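Local coordinates for nitrite reductase (PDB 2DV6), which probably reduces nitrite to nitric oxide with electrons from a cytochrome c, using bound copper ions, at residues G333-T336 and P340-A343; V349-G354 and F364-E369; V374-S379 and P383-V388; V401-D406 and G427-D432. One frame throughout, in Å; residues are numbered along the deposited sequence.

The four contacts lie in one cupredoxin domain, a beta sandwich. Contacts 2 and 4 are closest, their centres 8 Å apart: they share the potassium ion and its three waters, and strands 348-357 and 397-404 pair through bonds such as I351 N to V401 O at 2.8 Å. Contact 1 joins contact 4 through the strand pair 341-343 and 427-431, with L341 O 2.7 Å from N430 N. Contact 3, 24 Å from contact 1 between centres, lies at the edge of the sheet holding strands 348-357 and 397-404, where V374 CG2 meets V401 CG1 at 4.0 Å. Contact 2 lies close to the copper chemistry, the V366 side chain about 10 Å from a bound copper; that of V388 in contact 3 is about 12 Å away.

Contact 1. Residues G333-T336 and P340-A343; sequences GSLT and PLYA
The carbonyl oxygen of L335 rests against P340, its O lying 3.3 Å from P340 CA in a CA-H...O contact with an angle of 140° at the hydrogen. This is the tight part of the contact. The next carbonyl leans on the same residue, since T336 O lies 3.6 Å from P340 CD and 3.7 Å from P340 CG, so the pyrrolidine ring sits against two consecutive peptide oxygens. A proline suits this place because its ring offers C-H groups rather than an N-H to the oxygens, and its fixed phi leads the chain stiffly out of the turn. The two segments form no hydrogen bond with each other; L335 O instead pairs with the backbone of F428.

In the fold, the chain passes here from the short helix 334-338 into strand 341-343, an outermost strand of one sheet of the cupredoxin sandwich, running parallel to strand 427-431. G333 is the N-cap of that helix, and its positive phi of 80° comes easily to glycine. S334 OG bonds back to N329 O.

Contact is looser among the leucines, where a single pair of methyls, L335 CD1 and L341 CD1, meets at 4.1 Å as the two side chains slant past each other. L335 holds CG anti to its carbonyl carbon (chi1 -54°), which brings CD1 to L341. Both are buried all the same: L335 also packs on V294, L341 on F292, and both on P149, where branched aliphatic chains fit well. The solvent side is that of T336 and P340, both partly exposed. The T336 side chain stays clear of P340, its CB pointing away, and packs on F428 instead.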
loop_
_atom_site.group_PDB
_atom_site.type_symbol
_atom_site.label_atom_id
_atom_site.label_comp_id
_atom_site.label_asym_id
_atom_site.label_seq_id
_atom_site.Cartn_x
_atom_site.Cartn_y
_atom_site.Cartn_z
ATOM N N GLY A 333 -28.555 -9.967 22.482
ATOM C CA GLY A 333 -29.991 -9.918 22.802
ATOM C C GLY A 333 -30.482 -11.066 23.677
ATOM O O GLY A 333 -31.703 -11.247 23.887
ATOM N N SER A 334 -29.530 -11.848 24.177
ATOM C CA SER A 334 -29.822 -12.978 25.020
ATOM C C SER A 334 -30.740 -12.588 26.193
ATOM O O SER A 334 -31.801 -13.205 26.394
ATOM C CB SER A 334 -28.525 -13.594 25.545
ATOM O OG SER A 334 -28.819 -14.639 26.466
ATOM N N LEU A 335 -30.338 -11.545 26.928
ATOM C CA LEU A 335 -31.055 -11.091 28.119
ATOM C C LEU A 335 -31.907 -9.825 27.929
ATOM O O LEU A 335 -32.384 -9.244 28.903
ATOM C CB LEU A 335 -30.080 -10.907 29.274
ATOM C CG LEU A 335 -29.192 -12.091 29.651
ATOM C CD1 LEU A 335 -28.388 -11.761 30.949
ATOM C CD2 LEU A 335 -30.000 -13.378 29.834
ATOM N N THR A 336 -32.090 -9.406 26.687
ATOM C CA THR A 336 -33.024 -8.345 26.360
ATOM C C THR A 336 -34.277 -8.892 25.638
ATOM O O THR A 336 -35.393 -8.698 26.100
ATOM C CB THR A 336 -32.367 -7.242 25.474
ATOM O OG1 THR A 336 -31.789 -7.831 24.307
ATOM C CG2 THR A 336 -31.287 -6.501 26.237
ATOM N N PRO A 340 -35.275 -11.940 29.035
ATOM C CA PRO A 340 -34.888 -11.020 30.074
ATOM C C PRO A 340 -35.115 -11.649 31.439
ATOM O O PRO A 340 -35.765 -12.711 31.561
ATOM C CB PRO A 340 -35.823 -9.825 29.858
ATOM C CG PRO A 340 -36.938 -10.330 29.018
ATOM C CD PRO A 340 -36.379 -11.422 28.195
ATOM N N LEU A 341 -34.534 -11.035 32.456
ATOM C CA LEU A 341 -34.900 -11.323 33.830
ATOM C C LEU A 341 -36.230 -10.630 34.172
ATOM O O LEU A 341 -36.520 -9.548 33.682
ATOM C CB LEU A 341 -33.798 -10.873 34.790
ATOM C CG LEU A 341 -32.373 -11.450 34.799
ATOM C CD1 LEU A 341 -31.618 -11.190 33.475
ATOM C CD2 LEU A 341 -31.605 -10.860 36.012
ATOM N N TYR A 342 -37.042 -11.282 34.999
ATOM C CA TYR A 342 -38.371 -10.797 35.424
ATOM C C TYR A 342 -38.449 -10.925 36.932
ATOM O O TYR A 342 -38.121 -11.987 37.468
ATOM C CB TYR A 342 -39.491 -11.657 34.822
ATOM C CG TYR A 342 -39.733 -11.405 33.359
ATOM C CD1 TYR A 342 -40.384 -10.232 32.923
ATOM C CD2 TYR A 342 -39.304 -12.326 32.395
ATOM C CE1 TYR A 342 -40.597 -9.969 31.564
ATOM C CE2 TYR A 342 -39.532 -12.090 31.029
ATOM C CZ TYR A 342 -40.174 -10.912 30.628
ATOM O OH TYR A 342 -40.384 -10.694 29.280
ATOM N N ALA A 343 -38.840 -9.852 37.619
ATOM C CA ALA A 343 -39.130 -9.943 39.066
ATOM C C ALA A 343 -40.306 -9.002 39.418
ATOM O O ALA A 343 -40.838 -8.343 38.534
ATOM C CB ALA A 343 -37.883 -9.625 39.911
#

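Contact 2. Residues V349-G354 and F364-E369; sequences VRIFFG and FHVIGE. With K (potassium ion), chain J.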
loop_
_atom_site.group_PDB
_atom_site.type_symbol
_atom_site.label_atom_id
_atom_site.label_comp_id
_atom_site.label_asym_id
_atom_site.label_seq_id
_atom_site.Cartn_x
_atom_site.Cartn_y
_atom_site.Cartn_z
ATOM N N VAL A 349 -33.854 -9.996 45.398
ATOM C CA VAL A 349 -33.349 -10.710 44.247
ATOM C C VAL A 349 -31.835 -10.973 44.394
ATOM O O VAL A 349 -31.103 -10.196 45.001
ATOM C CB VAL A 349 -33.708 -9.896 42.992
ATOM C CG1 VAL A 349 -32.660 -9.922 41.970
ATOM C CG2 VAL A 349 -35.082 -10.324 42.450
ATOM N N ARG A 350 -31.381 -12.092 43.858
ATOM C CA ARG A 350 -29.966 -12.447 43.926
ATOM C C ARG A 350 -29.518 -12.760 42.501
ATOM O O ARG A 350 -30.201 -13.478 41.798
ATOM C CB ARG A 350 -29.779 -13.667 44.826
ATOM C CG ARG A 350 -28.456 -14.439 44.622
ATOM C CD ARG A 350 -27.925 -14.756 45.968
ATOM N NE ARG A 350 -28.675 -15.835 46.513
ATOM C CZ ARG A 350 -29.022 -15.973 47.781
ATOM N NH1 ARG A 350 -29.692 -17.060 48.074
ATOM N NH2 ARG A 350 -28.689 -15.074 48.724
ATOM N N ILE A 351 -28.396 -12.194 42.076
ATOM C CA ILE A 351 -27.792 -12.571 40.780
ATOM C C ILE A 351 -26.452 -13.247 41.096
ATOM O O ILE A 351 -25.608 -12.679 41.810
ATOM C CB ILE A 351 -27.604 -11.361 39.840
ATOM C CG1 ILE A 351 -28.944 -10.658 39.562
ATOM C CG2 ILE A 351 -26.900 -11.775 38.486
ATOM C CD1 ILE A 351 -28.811 -9.320 38.795
ATOM N N PHE A 352 -26.280 -14.466 40.610
ATOM C CA PHE A 352 -24.964 -15.127 40.622
ATOM C C PHE A 352 -24.317 -14.688 39.316
ATOM O O PHE A 352 -24.822 -15.029 38.234
ATOM C CB PHE A 352 -25.093 -16.653 40.636
ATOM C CG PHE A 352 -25.749 -17.210 41.888
ATOM C CD1 PHE A 352 -27.111 -17.555 41.885
ATOM C CD2 PHE A 352 -24.997 -17.418 43.059
ATOM C CE1 PHE A 352 -27.720 -18.117 43.039
ATOM C CE2 PHE A 352 -25.598 -17.982 44.215
ATOM C CZ PHE A 352 -26.947 -18.299 44.212
ATOM N N PHE A 353 -23.267 -13.872 39.427
ATOM C CA PHE A 353 -22.649 -13.276 38.241
ATOM C C PHE A 353 -21.198 -13.777 38.063
ATOM O O PHE A 353 -20.407 -13.638 38.975
ATOM C CB PHE A 353 -22.678 -11.744 38.300
ATOM C CG PHE A 353 -21.987 -11.112 37.117
ATOM C CD1 PHE A 353 -22.558 -11.177 35.845
ATOM C CD2 PHE A 353 -20.728 -10.547 37.251
ATOM C CE1 PHE A 353 -21.901 -10.634 34.747
ATOM C CE2 PHE A 353 -20.069 -9.999 36.145
ATOM C CZ PHE A 353 -20.641 -10.044 34.913
ATOM N N GLY A 354 -20.873 -14.370 36.918
ATOM C CA GLY A 354 -19.537 -14.883 36.709
ATOM C C GLY A 354 -18.943 -14.365 35.421
ATOM O O GLY A 354 -19.675 -14.011 34.517
ATOM N N PHE A 364 -19.571 -4.812 36.922
ATOM C CA PHE A 364 -20.950 -5.232 36.826
ATOM C C PHE A 364 -21.852 -4.223 37.551
ATOM O O PHE A 364 -21.578 -3.843 38.685
ATOM C CB PHE A 364 -21.135 -6.629 37.410
ATOM C CG PHE A 364 -22.549 -7.138 37.294
ATOM C CD1 PHE A 364 -23.124 -7.344 36.028
ATOM C CD2 PHE A 364 -23.295 -7.430 38.442
ATOM C CE1 PHE A 364 -24.422 -7.818 35.886
ATOM C CE2 PHE A 364 -24.612 -7.927 38.328
ATOM C CZ PHE A 364 -25.180 -8.127 37.045
ATOM N N HIS A 365 -22.895 -3.771 36.880
ATOM C CA HIS A 365 -23.749 -2.715 37.447
ATOM C C HIS A 365 -25.193 -2.962 37.019
ATOM O O HIS A 365 -25.418 -3.372 35.880
ATOM C CB HIS A 365 -23.257 -1.350 36.929
ATOM C CG HIS A 365 -24.135 -0.192 37.316
ATOM N ND1 HIS A 365 -24.240 0.269 38.608
ATOM C CD2 HIS A 365 -24.970 0.577 36.580
ATOM C CE1 HIS A 365 -25.082 1.285 38.649
ATOM N NE2 HIS A 365 -25.525 1.502 37.426
ATOM N N VAL A 366 -26.173 -2.740 37.900
ATOM C CA VAL A 366 -27.594 -2.780 37.437
ATOM C C VAL A 366 -28.131 -1.341 37.436
ATOM O O VAL A 366 -28.266 -0.717 38.483
ATOM C CB VAL A 366 -28.494 -3.719 38.318
ATOM C CG1 VAL A 366 -29.950 -3.598 37.902
ATOM C CG2 VAL A 366 -27.997 -5.194 38.224
ATOM N N ILE A 367 -28.353 -0.784 36.268
ATOM C CA ILE A 367 -28.744 0.624 36.173
ATOM C C ILE A 367 -30.126 0.776 36.821
ATOM O O ILE A 367 -31.042 -0.003 36.496
ATOM C CB ILE A 367 -28.842 1.041 34.675
ATOM C CG1 ILE A 367 -27.497 0.850 33.967
ATOM C CG2 ILE A 367 -29.382 2.469 34.512
ATOM C CD1 ILE A 367 -27.518 1.272 32.491
ATOM N N GLY A 368 -30.265 1.745 37.726
ATOM C CA GLY A 368 -31.539 2.040 38.389
ATOM C C GLY A 368 -31.684 1.330 39.717
ATOM O O GLY A 368 -32.691 1.510 40.415
ATOM N N GLU A 369 -30.687 0.511 40.079
ATOM C CA GLU A 369 -30.712 -0.167 41.366
ATOM C C GLU A 369 -29.330 -0.134 42.022
ATOM O O GLU A 369 -28.364 0.310 41.401
ATOM C CB GLU A 369 -31.224 -1.618 41.211
ATOM C CG GLU A 369 -32.657 -1.826 41.655
ATOM C CD GLU A 369 -32.852 -1.589 43.153
ATOM O OE1 GLU A 369 -34.015 -1.543 43.621
ATOM O OE2 GLU A 369 -31.857 -1.427 43.901
HETATM K K K J . -33.173 -1.404 46.056
HETATM O O HOH W 1 -32.192 0.876 46.073
HETATM O O HOH W 2 -30.948 -2.013 46.699
HETATM O O HOH W 3 -33.453 -1.432 48.351
#
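Both carboxylate oxygens of E369 grip the potassium ion, OE1 at 2.6 Å and OE2 at 2.5 Å, and three waters, K404 O and D406 OD2 complete its shell. Glutamate suits the site because a two-pronged anion offers hard oxygens to an alkali cation. A type II turn brings it there, closed by E369 N to V366 O at 3.1 Å; G368 takes the positive-phi corner, where a side chain would jam against the preceding carbonyl.

Between the segments themselves the contact is wholly apolar. The rings of F353 and F364 form an offset face-to-face stack, their planes 11° apart and their centroids separated by 4.1 Å. F364 CD1 lies over the centre of the F353 ring, while F364 CB covers the same face off-centre as a CH-pi contact. Each phenylalanine holds CG anti to its own backbone N (chi1 177° for F353), which carries both flat rings into the gap between the strands. At the edge of the F364 ring, near its plane, I351 CD1 comes within 4.2 Å of F364 CZ, and the same methyl touches V366 CG2. With an alanine at F353, the stacked face of F364 would probably be left uncovered, opening a gap in which that ring could turn.

Strands 348-357 and 362-367 belong to the two facing sheets of the sandwich, their local axes 10.2 Å apart and their directions 140° from parallel. Strand 397-404 flanks the first and strand 409-415 the second, and H365 stacks on the copper ligand H224 of a neighbouring subunit.

Contact 3. Residues V374-S379 and P383-V388; sequences VYSLGS and PPLIGV
V374 and L385 face each other as an antiparallel hydrogen-bonded pair: V374 N donates to L385 O at 2.9 Å (159° at the hydrogen), and L385 N returns a bond to V374 O at 2.8 Å. Beside it, P384 lays its ring on Y375, with P384 CB 3.9 Å from the ring centroid and only 2° off the normal, a CH-pi contact centred on the face. Y375 turns CG anti to its carbonyl carbon (chi1 -71°), laying the ring alongside P384. The compact, beta-branched V374 sends CG2 to V388 CB, 3.7 Å away, and S376 OG touches L385 CG at 3.6 Å. A water near S376 OG donates to P383 O at 3.1 Å.

One layer out, S379 O lies in the plane of the Y375 ring at its edge. Y375, the centre of an inverse gamma turn, has its O bonded by T399 OG1. A serine in place of Y375 would probably leave P384 without its aromatic platform and open a gap beside I400. G387 and V388 form a G1 bulge opposite F371, with glycine at the positive-phi position.

S379 OG of a neighbouring subunit bonds to I386 O. Two backbone bonds thus fix the register, while apolar groups supply most of the contact, fitting for a hairpin at a subunit interface.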
loop_
_atom_site.group_PDB
_atom_site.type_symbol
_atom_site.label_atom_id
_atom_site.label_comp_id
_atom_site.label_asym_id
_atom_site.label_seq_id
_atom_site.Cartn_x
_atom_site.Cartn_y
_atom_site.Cartn_z
ATOM N N VAL A 374 -22.801 -7.319 48.388
ATOM C CA VAL A 374 -21.872 -7.803 47.380
ATOM C C VAL A 374 -20.922 -8.770 48.055
ATOM O O VAL A 374 -20.243 -8.414 49.052
ATOM C CB VAL A 374 -21.069 -6.625 46.744
ATOM C CG1 VAL A 374 -19.915 -7.171 45.908
ATOM C CG2 VAL A 374 -21.995 -5.759 45.922
ATOM N N TYR A 375 -20.874 -9.992 47.531
ATOM C CA TYR A 375 -19.965 -11.032 48.067
ATOM C C TYR A 375 -18.566 -10.876 47.467
ATOM O O TYR A 375 -18.273 -11.476 46.422
ATOM C CB TYR A 375 -20.564 -12.452 47.879
ATOM C CG TYR A 375 -21.749 -12.678 48.824
ATOM C CD1 TYR A 375 -23.016 -12.150 48.531
ATOM C CD2 TYR A 375 -21.592 -13.344 50.026
ATOM C CE1 TYR A 375 -24.094 -12.312 49.391
ATOM C CE2 TYR A 375 -22.677 -13.505 50.928
ATOM C CZ TYR A 375 -23.935 -13.001 50.592
ATOM O OH TYR A 375 -25.029 -13.155 51.450
ATOM N N SER A 376 -17.715 -10.039 48.092
ATOM C CA SER A 376 -16.414 -9.680 47.473
ATOM C C SER A 376 -15.628 -10.904 47.012
ATOM O O SER A 376 -15.431 -11.813 47.799
ATOM C CB SER A 376 -15.481 -8.905 48.417
ATOM O OG SER A 376 -16.144 -8.359 49.529
ATOM N N LEU A 377 -15.166 -10.900 45.761
ATOM C CA LEU A 377 -14.281 -11.938 45.194
ATOM C C LEU A 377 -14.897 -13.334 45.210
ATOM O O LEU A 377 -14.196 -14.345 45.037
ATOM C CB LEU A 377 -12.878 -11.930 45.846
ATOM C CG LEU A 377 -12.063 -10.649 45.597
ATOM C CD1 LEU A 377 -10.641 -10.762 46.158
ATOM C CD2 LEU A 377 -12.036 -10.290 44.090
ATOM N N GLY A 378 -16.209 -13.371 45.413
ATOM C CA GLY A 378 -16.969 -14.622 45.431
ATOM C C GLY A 378 -16.925 -15.288 46.804
ATOM O O GLY A 378 -17.375 -16.409 46.952
ATOM N N SER A 379 -16.365 -14.603 47.800
ATOM C CA SER A 379 -16.331 -15.136 49.159
ATOM C C SER A 379 -17.726 -15.198 49.742
ATOM O O SER A 379 -18.470 -14.193 49.796
ATOM C CB SER A 379 -15.489 -14.313 50.094
ATOM O OG SER A 379 -15.594 -14.897 51.393
ATOM N N PRO A 383 -18.245 -11.497 55.550
ATOM C CA PRO A 383 -19.491 -10.712 55.469
ATOM C C PRO A 383 -19.504 -9.908 54.160
ATOM O O PRO A 383 -18.514 -9.258 53.853
ATOM C CB PRO A 383 -19.413 -9.758 56.673
ATOM C CG PRO A 383 -18.288 -10.318 57.583
ATOM C CD PRO A 383 -17.352 -11.063 56.652
ATOM N N PRO A 384 -20.604 -9.970 53.386
ATOM C CA PRO A 384 -20.638 -9.211 52.158
ATOM C C PRO A 384 -20.478 -7.707 52.428
ATOM O O PRO A 384 -20.719 -7.227 53.561
ATOM C CB PRO A 384 -22.024 -9.536 51.585
ATOM C CG PRO A 384 -22.848 -9.996 52.746
ATOM C CD PRO A 384 -21.849 -10.737 53.594
ATOM N N LEU A 385 -20.033 -6.975 51.403
ATOM C CA LEU A 385 -20.020 -5.508 51.442
ATOM C C LEU A 385 -21.439 -4.978 51.286
ATOM O O LEU A 385 -22.289 -5.617 50.642
ATOM C CB LEU A 385 -19.142 -4.948 50.305
ATOM C CG LEU A 385 -17.649 -5.242 50.371
ATOM C CD1 LEU A 385 -16.921 -4.583 49.178
ATOM C CD2 LEU A 385 -17.086 -4.719 51.701
ATOM N N ILE A 386 -21.685 -3.786 51.826
ATOM C CA ILE A 386 -23.045 -3.204 51.846
ATOM C C ILE A 386 -23.179 -1.935 51.006
ATOM O O ILE A 386 -22.403 -1.022 51.148
ATOM C CB ILE A 386 -23.518 -2.926 53.318
ATOM C CG1 ILE A 386 -23.465 -4.215 54.151
ATOM C CG2 ILE A 386 -24.941 -2.298 53.367
ATOM C CD1 ILE A 386 -23.065 -3.983 55.608
ATOM N N GLY A 387 -24.219 -1.874 50.181
ATOM C CA GLY A 387 -24.601 -0.656 49.495
ATOM C C GLY A 387 -23.574 -0.245 48.462
ATOM O O GLY A 387 -22.871 0.742 48.637
ATOM N N VAL A 388 -23.507 -1.014 47.383
ATOM C CA VAL A 388 -22.448 -0.881 46.375
ATOM C C VAL A 388 -23.059 -0.704 44.980
ATOM O O VAL A 388 -23.997 -1.436 44.618
ATOM C CB VAL A 388 -21.521 -2.134 46.399
ATOM C CG1 VAL A 388 -20.527 -2.134 45.182
ATOM C CG2 VAL A 388 -20.779 -2.232 47.716
HETATM O O HOH W 4 -17.341 -9.870 51.087
#

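Contact 4. Residues V401-D406 and G427-D432; sequences VDFKID and GFLNVD. With K (potassium ion), chain J.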
loop_
_atom_site.group_PDB
_atom_site.type_symbol
_atom_site.label_atom_id
_atom_site.label_comp_id
_atom_site.label_asym_id
_atom_site.label_seq_id
_atom_site.Cartn_x
_atom_site.Cartn_y
_atom_site.Cartn_z
ATOM N N VAL A 401 -24.611 -10.878 44.077
ATOM C CA VAL A 401 -25.190 -9.589 44.488
ATOM C C VAL A 401 -26.648 -9.836 44.862
ATOM O O VAL A 401 -27.324 -10.643 44.196
ATOM C CB VAL A 401 -25.008 -8.478 43.412
ATOM C CG1 VAL A 401 -23.486 -8.227 43.134
ATOM C CG2 VAL A 401 -25.751 -8.812 42.128
ATOM N N ASP A 402 -27.101 -9.212 45.949
ATOM C CA ASP A 402 -28.505 -9.295 46.416
ATOM C C ASP A 402 -28.990 -7.858 46.500
ATOM O O ASP A 402 -28.239 -6.987 46.935
ATOM C CB ASP A 402 -28.642 -9.861 47.851
ATOM C CG ASP A 402 -28.220 -11.330 47.981
ATOM O OD1 ASP A 402 -28.039 -11.799 49.141
ATOM O OD2 ASP A 402 -28.040 -12.019 46.943
ATOM N N PHE A 403 -30.252 -7.625 46.138
ATOM C CA PHE A 403 -30.879 -6.341 46.358
ATOM C C PHE A 403 -32.397 -6.473 46.369
ATOM O O PHE A 403 -32.984 -7.287 45.651
ATOM C CB PHE A 403 -30.460 -5.329 45.297
ATOM C CG PHE A 403 -30.574 -5.834 43.899
ATOM C CD1 PHE A 403 -31.610 -5.407 43.082
ATOM C CD2 PHE A 403 -29.611 -6.722 43.374
ATOM C CE1 PHE A 403 -31.714 -5.841 41.780
ATOM C CE2 PHE A 403 -29.693 -7.166 42.077
ATOM C CZ PHE A 403 -30.749 -6.719 41.266
ATOM N N LYS A 404 -33.014 -5.658 47.211
ATOM C CA LYS A 404 -34.455 -5.524 47.220
ATOM C C LYS A 404 -34.874 -4.574 46.111
ATOM O O LYS A 404 -34.315 -3.486 45.963
ATOM C CB LYS A 404 -34.949 -5.024 48.590
ATOM C CG LYS A 404 -36.451 -4.778 48.582
ATOM C CD LYS A 404 -36.990 -4.503 49.952
ATOM C CE LYS A 404 -38.435 -3.988 49.845
ATOM N NZ LYS A 404 -39.192 -4.345 51.077
ATOM N N ILE A 405 -35.843 -5.000 45.316
ATOM C CA ILE A 405 -36.416 -4.145 44.293
ATOM C C ILE A 405 -37.568 -3.286 44.844
ATOM O O ILE A 405 -38.675 -3.768 44.999
ATOM C CB ILE A 405 -36.866 -4.990 43.096
ATOM C CG1 ILE A 405 -35.656 -5.749 42.522
ATOM C CG2 ILE A 405 -37.517 -4.114 42.023
ATOM C CD1 ILE A 405 -36.055 -6.867 41.589
ATOM N N ASP A 406 -37.301 -2.017 45.132
ATOM C CA ASP A 406 -38.283 -1.168 45.816
ATOM C C ASP A 406 -39.419 -0.706 44.919
ATOM O O ASP A 406 -40.498 -0.401 45.396
ATOM C CB ASP A 406 -37.618 0.074 46.423
ATOM C CG ASP A 406 -36.326 -0.249 47.117
ATOM O OD1 ASP A 406 -36.292 -0.367 48.361
ATOM O OD2 ASP A 406 -35.329 -0.407 46.388
ATOM N N GLY A 427 -28.349 -6.427 29.389
ATOM C CA GLY A 427 -29.494 -7.281 29.703
ATOM C C GLY A 427 -30.568 -6.469 30.412
ATOM O O GLY A 427 -30.270 -5.372 30.954
ATOM N N PHE A 428 -31.797 -7.002 30.415
ATOM C CA PHE A 428 -32.946 -6.350 31.060
ATOM C C PHE A 428 -33.442 -7.169 32.226
ATOM O O PHE A 428 -33.508 -8.415 32.150
ATOM C CB PHE A 428 -34.111 -6.135 30.079
ATOM C CG PHE A 428 -33.819 -5.146 28.966
ATOM C CD1 PHE A 428 -34.482 -5.250 27.748
ATOM C CD2 PHE A 428 -32.852 -4.149 29.113
ATOM C CE1 PHE A 428 -34.199 -4.377 26.687
ATOM C CE2 PHE A 428 -32.564 -3.262 28.055
ATOM C CZ PHE A 428 -33.243 -3.376 26.843
ATOM N N LEU A 429 -33.735 -6.460 33.319
ATOM C CA LEU A 429 -34.491 -6.995 34.452
ATOM C C LEU A 429 -35.826 -6.228 34.504
ATOM O O LEU A 429 -35.860 -5.066 34.896
ATOM C CB LEU A 429 -33.711 -6.852 35.764
ATOM C CG LEU A 429 -34.446 -7.042 37.109
ATOM C CD1 LEU A 429 -35.167 -8.382 37.184
ATOM C CD2 LEU A 429 -33.459 -6.945 38.244
ATOM N N ASN A 430 -36.908 -6.887 34.085
ATOM C CA ASN A 430 -38.230 -6.249 33.900
ATOM C C ASN A 430 -39.089 -6.405 35.142
ATOM O O ASN A 430 -39.389 -7.534 35.546
ATOM C CB ASN A 430 -38.965 -6.856 32.699
ATOM C CG ASN A 430 -38.289 -6.540 31.387
ATOM O OD1 ASN A 430 -37.842 -5.438 31.207
ATOM N ND2 ASN A 430 -38.212 -7.501 30.471
ATOM N N VAL A 431 -39.455 -5.264 35.748
ATOM C CA VAL A 431 -40.273 -5.239 36.960
ATOM C C VAL A 431 -41.496 -4.353 36.664
ATOM O O VAL A 431 -41.395 -3.121 36.488
ATOM C CB VAL A 431 -39.489 -4.747 38.197
ATOM C CG1 VAL A 431 -40.379 -4.755 39.437
ATOM C CG2 VAL A 431 -38.164 -5.621 38.436
ATOM N N ASP A 432 -42.648 -5.004 36.609
ATOM C CA ASP A 432 -43.891 -4.348 36.197
ATOM C C ASP A 432 -44.479 -3.483 37.308
ATOM O O ASP A 432 -44.354 -3.805 38.502
ATOM C CB ASP A 432 -44.924 -5.394 35.727
ATOM C CG ASP A 432 -46.057 -4.765 34.911
ATOM O OD1 ASP A 432 -45.958 -3.547 34.567
ATOM O OD2 ASP A 432 -47.039 -5.489 34.581
HETATM K K K J . -33.173 -1.404 46.056
HETATM O O HOH W 3 -33.453 -1.432 48.351
HETATM O O HOH W 1 -32.192 0.876 46.073
HETATM O O HOH W 2 -30.948 -2.013 46.699
#
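The core of a cupredoxin beta sandwich, with a potassium site at its rim, is where residues 401-406 and 427-432 meet. I405 and V431 reach toward each other tip to tip, I405 CG2 standing 3.9 Å from V431 CG1 and equally far from V431 CG2. The other branch of the isoleucine ends at CD1, which lies 4.0 Å from V431 CG2 and 4.2 Å from L429 CD2. The same leucine methyl meets F403 from the opposite direction, L429 CD2 lying near the ring plane, at its edge, 4.1 Å from F403 CZ. Chi1 of 49° sets F403 CG between its backbone N and carbonyl carbon, a crowded position that directs the ring inward to the leucine. Branched aliphatic residues suit this interior because their methyls fill the space between sheets without leaving polar atoms to satisfy.

At the end of the strand the chain turns polar. K404 O binds potassium at 2.4 Å, and D406 OD2 does so at the same distance, while D406 OD1 receives a weak hydrogen bond from a water that also binds the ion. The lysine contributes its carbonyl alone, its extended side chain lying in solvent; aspartate adds a negative charge that, with E369, would help balance the cation.

Strand 397-404 runs between strands 348-357 and 371-374 in one sheet, D402 pairing with H373 and K404 N bonding to D372 OD2. Strand 427-431 lies in the facing sheet between strands 341-343 and 409-415, where N430 OD1 accepts from R410 NH2 and L429 packs on L341 and A343.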